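Long-range contacts in halogenase (Chondromyces crocatus, PDB 3E1T), which probably catalyses FAD-dependent halogenation in the biosynthesis of the myxobacterial natural product chondrochloren: residues V33-F41 against V126-V134; P17-M28 against L117-V126. All coordinates share one frame; numbering follows the deposited sequence.

Contact 1. Residues V33-F41 against V126-V134; sequences VLLLEREAF and VDVRERHEV. With FAD (flavin-adenine dinucleotide), chain C.
Main-chain bonds join the parallel strands 33-36 and 127-129: Val33 O accepts from Asp127 N, Leu35 N gives to Asp127 O, and Leu35 O takes Arg129 N at 2.9 Å. Glu37 N continues the pattern to Arg129 O, and Glu37 O receives His132 N in the turn leading into strand 133-140. Apolar packing accompanies these bonds: Val33 CG2 meets Val126 CG1 at 3.7 Å, and on the face bearing Leu34 and Leu36, Leu36 reaches Val134 CG2 with CD1 (3.6 Å) and His132 ND1 with CD2. Strand 127-129 is an edge of the parallel sheet of a Rossmann-type FAD domain, which characteristically carries an acid at the end of its second strand; here it is Glu37, just past strand 33-36. Its chain bends at chi2 (67°) to bring OE1 to FAD O3B (2.7 Å) and OE2 to FAD O2B (2.6 Å), accepting both ribose hydroxyls. The backbone of Val134 reads the adenine edge, N giving to N1A and O accepting from N6A. Beyond the strands, Glu130 OE1 accepts Phe41 N at 2.7 Å, from well above the carboxylate plane (67°), and OE2 pairs with Arg119. With an alanine here, Phe41 N would probably lose its acceptor and Arg119 a carboxylate mate.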
loop_
_atom_site.group_PDB
_atom_site.type_symbol
_atom_site.label_atom_id
_atom_site.label_comp_id
_atom_site.label_asym_id
_atom_site.label_seq_id
_atom_site.Cartn_x
_atom_site.Cartn_y
_atom_site.Cartn_z
ATOM N N VAL A 33 -12.261 -22.526 2.120
ATOM C CA VAL A 33 -12.378 -21.087 1.885
ATOM C C VAL A 33 -13.016 -20.743 0.544
ATOM O O VAL A 33 -12.723 -21.362 -0.480
ATOM C CB VAL A 33 -11.058 -20.257 2.223
ATOM C CG1 VAL A 33 -9.865 -21.148 2.536
ATOM C CG2 VAL A 33 -10.739 -19.183 1.152
ATOM N N LEU A 34 -13.925 -19.774 0.603
ATOM C CA LEU A 34 -14.543 -19.153 -0.552
ATOM C C LEU A 34 -13.937 -17.755 -0.695
ATOM O O LEU A 34 -13.724 -17.060 0.299
ATOM C CB LEU A 34 -16.044 -19.000 -0.298
ATOM C CG LEU A 34 -17.128 -18.909 -1.380
ATOM C CD1 LEU A 34 -18.184 -17.906 -0.948
ATOM C CD2 LEU A 34 -16.635 -18.596 -2.782
ATOM N N LEU A 35 -13.678 -17.350 -1.930
ATOM C CA LEU A 35 -13.218 -16.008 -2.212
ATOM C C LEU A 35 -14.078 -15.454 -3.330
ATOM O O LEU A 35 -14.159 -16.047 -4.410
ATOM C CB LEU A 35 -11.717 -16.028 -2.557
ATOM C CG LEU A 35 -10.886 -15.005 -3.351
ATOM C CD1 LEU A 35 -11.622 -13.825 -3.953
ATOM C CD2 LEU A 35 -9.684 -14.564 -2.524
ATOM N N LEU A 36 -14.741 -14.336 -3.047
ATOM C CA LEU A 36 -15.596 -13.656 -4.020
ATOM C C LEU A 36 -14.946 -12.381 -4.562
ATOM O O LEU A 36 -14.561 -11.497 -3.793
ATOM C CB LEU A 36 -16.967 -13.342 -3.399
ATOM C CG LEU A 36 -17.809 -14.516 -2.863
ATOM C CD1 LEU A 36 -19.075 -14.009 -2.203
ATOM C CD2 LEU A 36 -18.171 -15.491 -3.974
ATOM N N GLU A 37 -14.836 -12.291 -5.888
ATOM C CA GLU A 37 -14.223 -11.143 -6.553
ATOM C C GLU A 37 -15.184 -10.518 -7.566
ATOM O O GLU A 37 -15.735 -11.208 -8.427
ATOM C CB GLU A 37 -12.893 -11.557 -7.206
ATOM C CG GLU A 37 -12.373 -10.615 -8.290
ATOM C CD GLU A 37 -11.970 -9.253 -7.753
ATOM O OE1 GLU A 37 -11.255 -9.178 -6.724
ATOM O OE2 GLU A 37 -12.363 -8.264 -8.378
ATOM N N ARG A 38 -15.380 -9.210 -7.444
ATOM C CA ARG A 38 -16.377 -8.468 -8.213
ATOM C C ARG A 38 -16.091 -8.469 -9.722
ATOM O O ARG A 38 -17.012 -8.555 -10.540
ATOM C CB ARG A 38 -16.472 -7.038 -7.648
ATOM C CG ARG A 38 -17.331 -6.047 -8.414
ATOM C CD ARG A 38 -17.182 -4.636 -7.822
ATOM N NE ARG A 38 -15.771 -4.276 -7.664
ATOM C CZ ARG A 38 -15.060 -3.546 -8.527
ATOM N NH1 ARG A 38 -15.618 -3.056 -9.635
ATOM N NH2 ARG A 38 -13.777 -3.306 -8.285
ATOM N N GLU A 39 -14.807 -8.392 -10.070
ATOM C CA GLU A 39 -14.360 -8.276 -11.457
ATOM C C GLU A 39 -14.043 -9.650 -12.042
ATOM O O GLU A 39 -13.918 -10.638 -11.313
ATOM C CB GLU A 39 -13.102 -7.389 -11.537
ATOM C CG GLU A 39 -13.324 -5.888 -11.256
ATOM C CD GLU A 39 -13.041 -4.981 -12.467
ATOM O OE1 GLU A 39 -12.279 -3.993 -12.307
ATOM O OE2 GLU A 39 -13.568 -5.248 -13.577
ATOM N N ALA A 40 -13.923 -9.694 -13.366
ATOM C CA ALA A 40 -13.361 -10.845 -14.065
ATOM C C ALA A 40 -11.888 -10.552 -14.331
ATOM O O ALA A 40 -11.545 -9.512 -14.901
ATOM C CB ALA A 40 -14.119 -11.107 -15.383
ATOM N N PHE A 41 -11.021 -11.454 -13.888
ATOM C CA PHE A 41 -9.589 -11.295 -14.081
ATOM C C PHE A 41 -9.186 -11.693 -15.499
ATOM O O PHE A 41 -9.868 -12.512 -16.128
ATOM C CB PHE A 41 -8.813 -12.090 -13.028
ATOM C CG PHE A 41 -8.675 -11.376 -11.707
ATOM C CD1 PHE A 41 -9.580 -10.389 -11.325
ATOM C CD2 PHE A 41 -7.652 -11.705 -10.832
ATOM C CE1 PHE A 41 -9.455 -9.734 -10.096
ATOM C CE2 PHE A 41 -7.520 -11.055 -9.609
ATOM C CZ PHE A 41 -8.423 -10.070 -9.244
ATOM N N VAL A 126 -8.446 -23.036 -3.094
ATOM C CA VAL A 126 -9.428 -21.997 -2.777
ATOM C C VAL A 126 -10.550 -22.014 -3.803
ATOM O O VAL A 126 -10.302 -22.094 -5.007
ATOM C CB VAL A 126 -8.806 -20.566 -2.719
ATOM C CG1 VAL A 126 -9.887 -19.524 -2.481
ATOM C CG2 VAL A 126 -7.731 -20.475 -1.634
ATOM N N ASP A 127 -11.778 -21.936 -3.301
ATOM C CA ASP A 127 -12.970 -21.810 -4.126
ATOM C C ASP A 127 -13.130 -20.352 -4.567
ATOM O O ASP A 127 -13.857 -19.589 -3.931
ATOM C CB ASP A 127 -14.188 -22.276 -3.309
ATOM C CG ASP A 127 -15.436 -22.485 -4.149
ATOM O OD1 ASP A 127 -15.559 -21.924 -5.260
ATOM O OD2 ASP A 127 -16.327 -23.218 -3.671
ATOM N N VAL A 128 -12.461 -19.952 -5.647
ATOM C CA VAL A 128 -12.570 -18.554 -6.077
ATOM C C VAL A 128 -13.628 -18.388 -7.161
ATOM O O VAL A 128 -13.747 -19.210 -8.070
ATOM C CB VAL A 128 -11.193 -17.873 -6.453
ATOM C CG1 VAL A 128 -10.011 -18.690 -5.966
ATOM C CG2 VAL A 128 -11.078 -17.567 -7.944
ATOM N N ARG A 129 -14.410 -17.325 -7.042
ATOM C CA ARG A 129 -15.494 -17.067 -7.972
ATOM C C ARG A 129 -15.502 -15.605 -8.378
ATOM O O ARG A 129 -15.781 -14.726 -7.556
ATOM C CB ARG A 129 -16.830 -17.490 -7.348
ATOM C CG ARG A 129 -17.056 -18.995 -7.433
ATOM C CD ARG A 129 -17.626 -19.576 -6.158
ATOM N NE ARG A 129 -19.066 -19.387 -6.074
ATOM C CZ ARG A 129 -19.885 -20.113 -5.317
ATOM N NH1 ARG A 129 -19.415 -21.105 -4.558
ATOM N NH2 ARG A 129 -21.181 -19.839 -5.324
ATOM N N GLU A 130 -15.162 -15.359 -9.643
ATOM C CA GLU A 130 -15.160 -14.017 -10.213
ATOM C C GLU A 130 -16.581 -13.607 -10.578
ATOM O O GLU A 130 -17.505 -14.415 -10.458
ATOM C CB GLU A 130 -14.222 -13.954 -11.421
ATOM C CG GLU A 130 -12.751 -14.100 -11.047
ATOM C CD GLU A 130 -11.835 -14.327 -12.243
ATOM O OE1 GLU A 130 -12.154 -13.881 -13.364
ATOM O OE2 GLU A 130 -10.775 -14.953 -12.052
ATOM N N ARG A 131 -16.750 -12.359 -11.015
ATOM C CA ARG A 131 -18.067 -11.769 -11.318
ATOM C C ARG A 131 -19.080 -11.832 -10.161
ATOM O O ARG A 131 -20.298 -11.754 -10.382
ATOM C CB ARG A 131 -18.676 -12.366 -12.605
ATOM C CG ARG A 131 -17.955 -12.006 -13.907
ATOM C CD ARG A 131 -17.509 -10.539 -13.958
ATOM N NE ARG A 131 -18.622 -9.592 -13.892
ATOM C CZ ARG A 131 -19.040 -8.846 -14.911
ATOM N NH1 ARG A 131 -18.436 -8.924 -16.095
ATOM N NH2 ARG A 131 -20.064 -8.015 -14.744
ATOM N N HIS A 132 -18.565 -11.962 -8.938
ATOM C CA HIS A 132 -19.381 -12.061 -7.734
ATOM C C HIS A 132 -19.127 -10.863 -6.812
ATOM O O HIS A 132 -18.037 -10.736 -6.228
ATOM C CB HIS A 132 -19.072 -13.366 -6.993
ATOM C CG HIS A 132 -19.626 -14.602 -7.647
ATOM N ND1 HIS A 132 -20.290 -15.583 -6.938
ATOM C CD2 HIS A 132 -19.599 -15.026 -8.934
ATOM C CE1 HIS A 132 -20.647 -16.555 -7.759
ATOM N NE2 HIS A 132 -20.240 -16.241 -8.977
ATOM N N GLU A 133 -20.130 -9.994 -6.679
ATOM C CA GLU A 133 -20.025 -8.800 -5.834
ATOM C C GLU A 133 -20.711 -8.963 -4.477
ATOM O O GLU A 133 -21.925 -9.142 -4.408
ATOM C CB GLU A 133 -20.584 -7.572 -6.563
ATOM C CG GLU A 133 -20.554 -6.293 -5.736
ATOM C CD GLU A 133 -21.025 -5.059 -6.494
ATOM O OE1 GLU A 133 -21.742 -5.193 -7.512
ATOM O OE2 GLU A 133 -20.684 -3.942 -6.051
ATOM N N VAL A 134 -19.924 -8.882 -3.402
ATOM C CA VAL A 134 -20.464 -8.885 -2.037
ATOM C C VAL A 134 -21.200 -7.573 -1.759
ATOM O O VAL A 134 -20.720 -6.488 -2.093
ATOM C CB VAL A 134 -19.373 -9.155 -0.976
ATOM C CG1 VAL A 134 -19.933 -9.035 0.446
ATOM C CG2 VAL A 134 -18.785 -10.534 -1.175
HETATM P PA FAD C . -7.075 -4.198 -4.127
HETATM O O1A FAD C . -5.809 -4.411 -4.913
HETATM O O2A FAD C . -7.753 -2.892 -4.363
HETATM O O5B FAD C . -8.093 -5.386 -4.531
HETATM C C5B FAD C . -9.366 -5.510 -3.918
HETATM C C4B FAD C . -10.272 -6.376 -4.799
HETATM O O4B FAD C . -11.585 -6.427 -4.278
HETATM C C3B FAD C . -10.386 -5.799 -6.206
HETATM O O3B FAD C . -10.017 -6.809 -7.118
HETATM C C2B FAD C . -11.851 -5.450 -6.374
HETATM O O2B FAD C . -12.286 -5.795 -7.659
HETATM C C1B FAD C . -12.521 -6.311 -5.320
HETATM N N9A FAD C . -13.776 -5.775 -4.764
HETATM C C8A FAD C . -14.110 -4.477 -4.472
HETATM N N7A FAD C . -15.361 -4.475 -3.955
HETATM C C5A FAD C . -15.822 -5.748 -3.899
HETATM C C6A FAD C . -17.029 -6.324 -3.472
HETATM N N6A FAD C . -18.077 -5.571 -3.114
HETATM N N1A FAD C . -17.179 -7.689 -3.550
HETATM C C2A FAD C . -16.189 -8.485 -4.066
HETATM N N3A FAD C . -15.013 -7.905 -4.493
HETATM C C4A FAD C . -14.830 -6.569 -4.405
HETATM N N1 FAD C . 1.387 -0.184 -3.739
HETATM C C2 FAD C . 2.585 -0.782 -4.013
HETATM O O2 FAD C . 2.861 -1.822 -3.420
HETATM N N3 FAD C . 3.448 -0.197 -4.923
HETATM C C4 FAD C . 3.103 0.984 -5.574
HETATM O O4 FAD C . 3.859 1.496 -6.402
HETATM C C4X FAD C . 1.890 1.596 -5.283
HETATM N N5 FAD C . 1.511 2.768 -5.908
HETATM C C5X FAD C . 0.294 3.350 -5.607
HETATM C C6 FAD C . -0.096 4.542 -6.226
HETATM C C7 FAD C . -1.334 5.125 -5.910
HETATM C C7M FAD C . -1.636 6.508 -6.412
HETATM C C8 FAD C . -2.181 4.520 -4.973
HETATM C C8M FAD C . -3.420 5.214 -4.455
HETATM C C9 FAD C . -1.790 3.329 -4.371
HETATM C C9A FAD C . -0.558 2.740 -4.677
HETATM N N10 FAD C . -0.199 1.553 -4.067
HETATM C C10 FAD C . 1.024 0.986 -4.359
HETATM C "C1'" FAD C . -1.165 0.829 -3.146
HETATM C "C2'" FAD C . -1.846 -0.390 -3.780
HETATM O "O2'" FAD C . -2.669 0.071 -4.832
HETATM C "C3'" FAD C . -2.716 -1.131 -2.753
HETATM O "O3'" FAD C . -2.130 -1.083 -1.470
HETATM C "C4'" FAD C . -2.943 -2.614 -3.049
HETATM O "O4'" FAD C . -3.609 -2.750 -4.284
HETATM C "C5'" FAD C . -3.800 -3.225 -1.940
HETATM O "O5'" FAD C . -4.283 -4.473 -2.352
HETATM P P FAD C . -5.664 -5.063 -1.782
HETATM O O1P FAD C . -5.666 -6.565 -1.972
HETATM O O2P FAD C . -5.823 -4.728 -0.333
HETATM O O3P FAD C . -6.809 -4.287 -2.562
HETATM O O HOH W 1 -10.196 -14.944 -14.975
#

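Contact 2. Residues P17-M28 against L117-V126; sequences PGGSTLASFVAM and LLRNSERKGV. With FAD (flavin-adenine dinucleotide), chain C.
Leu117 CD1 packs on the Pro17 ring at CB (3.8 Å), crossing at about a right angle. The Asn120 amide is tied to Ser24 by a water that accepts from ND2 and donates to Ser24 OG. The Arg119 guanidinium has Leu118 CB over the centre of one face and Glu122 CD in plane at its edge; the NH2 to OE2 salt bridge is tilted a little from that plane. Helix 17-27 and the 117-123 part of helix 110-123 run nearly parallel, 18° apart with axes 8.8 Å at closest approach, which small residues permit. Helix 17-27 is the first helix of a Rossmann-type dinucleotide fold, and Gly18 N at its start donates to FAD O1P; a side chain there would collide with that oxygen. Midway along, Ser24 OG, set beside its own backbone N (chi1 -59°), donates to Ser20 O at 2.8 Å and lies 2.9 Å from Ser121 OG. Val126 CG2 lies against Ala23 CB, and 3.6 Å from Ala27 CB, methyls short enough to admit the valine. Gly125 ends helix 110-123 in a Schellman motif; at its positive phi a CB would jam against the preceding carbonyl O. Lys124 crosses Met28 at a slant, CD 3.5 Å from Met28 CG.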
loop_
_atom_site.group_PDB
_atom_site.type_symbol
_atom_site.label_atom_id
_atom_site.label_comp_id
_atom_site.label_asym_id
_atom_site.label_seq_id
_atom_site.Cartn_x
_atom_site.Cartn_y
_atom_site.Cartn_z
ATOM N N PRO A 17 -4.083 -8.734 -4.137
ATOM C CA PRO A 17 -3.023 -9.415 -3.370
ATOM C C PRO A 17 -3.353 -9.705 -1.913
ATOM O O PRO A 17 -2.931 -10.726 -1.402
ATOM C CB PRO A 17 -1.828 -8.449 -3.468
ATOM C CG PRO A 17 -2.102 -7.652 -4.721
ATOM C CD PRO A 17 -3.603 -7.479 -4.744
ATOM N N GLY A 18 -4.078 -8.816 -1.244
ATOM C CA GLY A 18 -4.540 -9.085 0.117
ATOM C C GLY A 18 -5.420 -10.327 0.202
ATOM O O GLY A 18 -5.124 -11.254 0.951
ATOM N N GLY A 19 -6.500 -10.334 -0.575
ATOM C CA GLY A 19 -7.473 -11.424 -0.555
ATOM C C GLY A 19 -6.961 -12.779 -1.020
ATOM O O GLY A 19 -7.139 -13.783 -0.333
ATOM N N SER A 20 -6.320 -12.811 -2.185
ATOM C CA SER A 20 -5.762 -14.066 -2.702
ATOM C C SER A 20 -4.701 -14.650 -1.768
ATOM O O SER A 20 -4.640 -15.875 -1.577
ATOM C CB SER A 20 -5.197 -13.861 -4.099
ATOM O OG SER A 20 -4.138 -12.928 -4.067
ATOM N N THR A 21 -3.888 -13.778 -1.162
ATOM C CA THR A 21 -2.819 -14.207 -0.253
ATOM C C THR A 21 -3.364 -14.873 1.016
ATOM O O THR A 21 -2.882 -15.945 1.429
ATOM C CB THR A 21 -1.852 -13.035 0.107
ATOM O OG1 THR A 21 -1.187 -12.571 -1.078
ATOM C CG2 THR A 21 -0.802 -13.473 1.101
ATOM N N LEU A 22 -4.341 -14.224 1.643
ATOM C CA LEU A 22 -5.034 -14.786 2.806
ATOM C C LEU A 22 -5.760 -16.099 2.467
ATOM O O LEU A 22 -5.615 -17.078 3.175
ATOM C CB LEU A 22 -6.037 -13.780 3.371
ATOM C CG LEU A 22 -7.085 -14.296 4.362
ATOM C CD1 LEU A 22 -6.472 -14.964 5.588
ATOM C CD2 LEU A 22 -7.971 -13.174 4.795
ATOM N N ALA A 23 -6.542 -16.095 1.396
ATOM C CA ALA A 23 -7.250 -17.307 0.965
ATOM C C ALA A 23 -6.275 -18.475 0.793
ATOM O O ALA A 23 -6.470 -19.534 1.386
ATOM C CB ALA A 23 -8.023 -17.037 -0.316
ATOM N N SER A 24 -5.208 -18.268 0.018
ATOM C CA SER A 24 -4.188 -19.303 -0.187
ATOM C C SER A 24 -3.632 -19.868 1.112
ATOM O O SER A 24 -3.544 -21.082 1.263
ATOM C CB SER A 24 -3.040 -18.787 -1.055
ATOM O OG SER A 24 -3.518 -18.362 -2.310
ATOM N N PHE A 25 -3.264 -18.995 2.049
ATOM C CA PHE A 25 -2.601 -19.405 3.300
ATOM C C PHE A 25 -3.478 -20.229 4.251
ATOM O O PHE A 25 -2.968 -21.009 5.059
ATOM C CB PHE A 25 -2.077 -18.177 4.072
ATOM C CG PHE A 25 -0.766 -17.627 3.564
ATOM C CD1 PHE A 25 0.173 -18.451 2.953
ATOM C CD2 PHE A 25 -0.464 -16.285 3.734
ATOM C CE1 PHE A 25 1.392 -17.935 2.501
ATOM C CE2 PHE A 25 0.747 -15.761 3.285
ATOM C CZ PHE A 25 1.679 -16.589 2.670
ATOM N N VAL A 26 -4.786 -20.011 4.209
ATOM C CA VAL A 26 -5.686 -20.774 5.062
ATOM C C VAL A 26 -6.016 -22.120 4.389
ATOM O O VAL A 26 -6.034 -23.153 5.050
ATOM C CB VAL A 26 -6.972 -19.980 5.440
ATOM C CG1 VAL A 26 -7.945 -20.862 6.239
ATOM C CG2 VAL A 26 -6.624 -18.721 6.246
ATOM N N ALA A 27 -6.257 -22.094 3.078
ATOM C CA ALA A 27 -6.512 -23.311 2.305
ATOM C C ALA A 27 -5.322 -24.269 2.340
ATOM O O ALA A 27 -5.507 -25.489 2.405
ATOM C CB ALA A 27 -6.878 -22.967 0.880
ATOM N N MET A 28 -4.110 -23.711 2.303
ATOM C CA MET A 28 -2.865 -24.469 2.452
ATOM C C MET A 28 -2.796 -25.274 3.754
ATOM O O MET A 28 -2.023 -26.228 3.858
ATOM C CB MET A 28 -1.648 -23.536 2.371
ATOM C CG MET A 28 -1.253 -23.122 0.964
ATOM S SD MET A 28 0.098 -21.914 0.892
ATOM C CE MET A 28 1.303 -22.675 1.984
ATOM N N LEU A 117 -1.611 -14.378 -9.037
ATOM C CA LEU A 117 -1.882 -14.678 -7.631
ATOM C C LEU A 117 -3.207 -15.399 -7.389
ATOM O O LEU A 117 -3.285 -16.261 -6.509
ATOM C CB LEU A 117 -1.849 -13.393 -6.776
ATOM C CG LEU A 117 -0.530 -12.659 -6.506
ATOM C CD1 LEU A 117 -0.799 -11.339 -5.772
ATOM C CD2 LEU A 117 0.457 -13.500 -5.721
ATOM N N LEU A 118 -4.250 -15.019 -8.128
ATOM C CA LEU A 118 -5.586 -15.596 -7.905
ATOM C C LEU A 118 -5.653 -17.024 -8.445
ATOM O O LEU A 118 -6.269 -17.894 -7.831
ATOM C CB LEU A 118 -6.699 -14.731 -8.516
ATOM C CG LEU A 118 -8.140 -14.984 -8.014
ATOM C CD1 LEU A 118 -8.299 -14.808 -6.497
ATOM C CD2 LEU A 118 -9.125 -14.101 -8.724
ATOM N N ARG A 119 -5.002 -17.251 -9.584
ATOM C CA ARG A 119 -4.841 -18.597 -10.143
ATOM C C ARG A 119 -4.142 -19.531 -9.147
ATOM O O ARG A 119 -4.526 -20.698 -9.015
ATOM C CB ARG A 119 -4.075 -18.526 -11.466
ATOM C CG ARG A 119 -4.942 -18.438 -12.728
ATOM C CD ARG A 119 -5.893 -17.246 -12.753
ATOM N NE ARG A 119 -7.112 -17.484 -11.973
ATOM C CZ ARG A 119 -8.163 -16.669 -11.940
ATOM N NH1 ARG A 119 -8.169 -15.546 -12.646
ATOM N NH2 ARG A 119 -9.220 -16.979 -11.203
ATOM N N ASN A 120 -3.142 -19.009 -8.433
ATOM C CA ASN A 120 -2.403 -19.777 -7.428
ATOM C C ASN A 120 -3.285 -20.144 -6.246
ATOM O O ASN A 120 -3.084 -21.191 -5.622
ATOM C CB ASN A 120 -1.177 -18.999 -6.938
ATOM C CG ASN A 120 -0.303 -19.808 -5.969
ATOM O OD1 ASN A 120 0.120 -20.920 -6.278
ATOM N ND2 ASN A 120 -0.010 -19.232 -4.800
ATOM N N SER A 121 -4.244 -19.267 -5.934
ATOM C CA SER A 121 -5.245 -19.520 -4.891
ATOM C C SER A 121 -6.044 -20.781 -5.211
ATOM O O SER A 121 -6.186 -21.665 -4.364
ATOM C CB SER A 121 -6.211 -18.332 -4.751
ATOM O OG SER A 121 -5.634 -17.257 -4.025
ATOM N N GLU A 122 -6.566 -20.836 -6.435
ATOM C CA GLU A 122 -7.338 -21.978 -6.914
ATOM C C GLU A 122 -6.560 -23.265 -6.715
ATOM O O GLU A 122 -7.019 -24.168 -6.012
ATOM C CB GLU A 122 -7.701 -21.794 -8.382
ATOM C CG GLU A 122 -8.679 -20.666 -8.601
ATOM C CD GLU A 122 -8.848 -20.296 -10.049
ATOM O OE1 GLU A 122 -7.921 -20.555 -10.857
ATOM O OE2 GLU A 122 -9.911 -19.727 -10.383
ATOM N N ARG A 123 -5.365 -23.306 -7.299
ATOM C CA ARG A 123 -4.443 -24.432 -7.192
ATOM C C ARG A 123 -4.071 -24.791 -5.754
ATOM O O ARG A 123 -3.665 -25.921 -5.483
ATOM C CB ARG A 123 -3.162 -24.148 -7.988
ATOM C CG ARG A 123 -3.389 -23.860 -9.473
ATOM C CD ARG A 123 -2.081 -23.935 -10.249
ATOM N NE ARG A 123 -1.068 -23.005 -9.740
ATOM C CZ ARG A 123 -0.762 -21.833 -10.296
ATOM N NH1 ARG A 123 -1.383 -21.422 -11.396
ATOM N NH2 ARG A 123 0.173 -21.069 -9.747
ATOM N N LYS A 124 -4.187 -23.835 -4.836
ATOM C CA LYS A 124 -3.916 -24.121 -3.419
ATOM C C LYS A 124 -5.147 -24.692 -2.740
ATOM O O LYS A 124 -5.090 -25.125 -1.581
ATOM C CB LYS A 124 -3.406 -22.876 -2.675
ATOM C CG LYS A 124 -1.964 -22.505 -2.996
ATOM C CD LYS A 124 -0.983 -23.554 -2.499
ATOM C CE LYS A 124 0.447 -23.205 -2.882
ATOM N NZ LYS A 124 1.373 -24.336 -2.600
ATOM N N GLY A 125 -6.259 -24.677 -3.468
ATOM C CA GLY A 125 -7.501 -25.273 -2.995
ATOM C C GLY A 125 -8.605 -24.289 -2.663
ATOM O O GLY A 125 -9.589 -24.658 -2.009
ATOM N N VAL A 126 -8.446 -23.036 -3.094
ATOM C CA VAL A 126 -9.428 -21.997 -2.777
ATOM C C VAL A 126 -10.550 -22.014 -3.803
ATOM O O VAL A 126 -10.302 -22.094 -5.007
ATOM C CB VAL A 126 -8.806 -20.566 -2.719
ATOM C CG1 VAL A 126 -9.887 -19.524 -2.481
ATOM C CG2 VAL A 126 -7.731 -20.475 -1.634
HETATM P PA FAD C . -7.075 -4.198 -4.127
HETATM O O1A FAD C . -5.809 -4.411 -4.913
HETATM O O2A FAD C . -7.753 -2.892 -4.363
HETATM O O5B FAD C . -8.093 -5.386 -4.531
HETATM C C5B FAD C . -9.366 -5.510 -3.918
HETATM C C4B FAD C . -10.272 -6.376 -4.799
HETATM O O4B FAD C . -11.585 -6.427 -4.278
HETATM C C3B FAD C . -10.386 -5.799 -6.206
HETATM O O3B FAD C . -10.017 -6.809 -7.118
HETATM C C2B FAD C . -11.851 -5.450 -6.374
HETATM O O2B FAD C . -12.286 -5.795 -7.659
HETATM C C1B FAD C . -12.521 -6.311 -5.320
HETATM N N9A FAD C . -13.776 -5.775 -4.764
HETATM C C8A FAD C . -14.110 -4.477 -4.472
HETATM N N7A FAD C . -15.361 -4.475 -3.955
HETATM C C5A FAD C . -15.822 -5.748 -3.899
HETATM C C6A FAD C . -17.029 -6.324 -3.472
HETATM N N6A FAD C . -18.077 -5.571 -3.114
HETATM N N1A FAD C . -17.179 -7.689 -3.550
HETATM C C2A FAD C . -16.189 -8.485 -4.066
HETATM N N3A FAD C . -15.013 -7.905 -4.493
HETATM C C4A FAD C . -14.830 -6.569 -4.405
HETATM N N1 FAD C . 1.387 -0.184 -3.739
HETATM C C2 FAD C . 2.585 -0.782 -4.013
HETATM O O2 FAD C . 2.861 -1.822 -3.420
HETATM N N3 FAD C . 3.448 -0.197 -4.923
HETATM C C4 FAD C . 3.103 0.984 -5.574
HETATM O O4 FAD C . 3.859 1.496 -6.402
HETATM C C4X FAD C . 1.890 1.596 -5.283
HETATM N N5 FAD C . 1.511 2.768 -5.908
HETATM C C5X FAD C . 0.294 3.350 -5.607
HETATM C C6 FAD C . -0.096 4.542 -6.226
HETATM C C7 FAD C . -1.334 5.125 -5.910
HETATM C C7M FAD C . -1.636 6.508 -6.412
HETATM C C8 FAD C . -2.181 4.520 -4.973
HETATM C C8M FAD C . -3.420 5.214 -4.455
HETATM C C9 FAD C . -1.790 3.329 -4.371
HETATM C C9A FAD C . -0.558 2.740 -4.677
HETATM N N10 FAD C . -0.199 1.553 -4.067
HETATM C C10 FAD C . 1.024 0.986 -4.359
HETATM C "C1'" FAD C . -1.165 0.829 -3.146
HETATM C "C2'" FAD C . -1.846 -0.390 -3.780
HETATM O "O2'" FAD C . -2.669 0.071 -4.832
HETATM C "C3'" FAD C . -2.716 -1.131 -2.753
HETATM O "O3'" FAD C . -2.130 -1.083 -1.470
HETATM C "C4'" FAD C . -2.943 -2.614 -3.049
HETATM O "O4'" FAD C . -3.609 -2.750 -4.284
HETATM C "C5'" FAD C . -3.800 -3.225 -1.940
HETATM O "O5'" FAD C . -4.283 -4.473 -2.352
HETATM P P FAD C . -5.664 -5.063 -1.782
HETATM O O1P FAD C . -5.666 -6.565 -1.972
HETATM O O2P FAD C . -5.823 -4.728 -0.333
HETATM O O3P FAD C . -6.809 -4.287 -2.562
HETATM O O HOH W 2 -1.577 -17.071 -3.802
#

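How the contacts relate
The two contacts lie side by side, centres about 11 Å apart, and their segments alternate along the chain: helix 17-27 leads into strand 33-36, and much later helix 110-123 leads into strand 127-129. Contact 2 thus pairs the two helices, contact 1 the two strands they precede, and Val126 belongs to both. The helix pair lies against the edge of the parallel sheet, with Leu35 CD2 packed 3.4 Å from Gly19 O, and the loop after strand 33-36 adds Phe41 CD2, 3.5 Å from Leu118 CD2. Contact 2 meets the diphosphate of FAD and contact 1 its adenosine half, so the two together contribute to the binding of both.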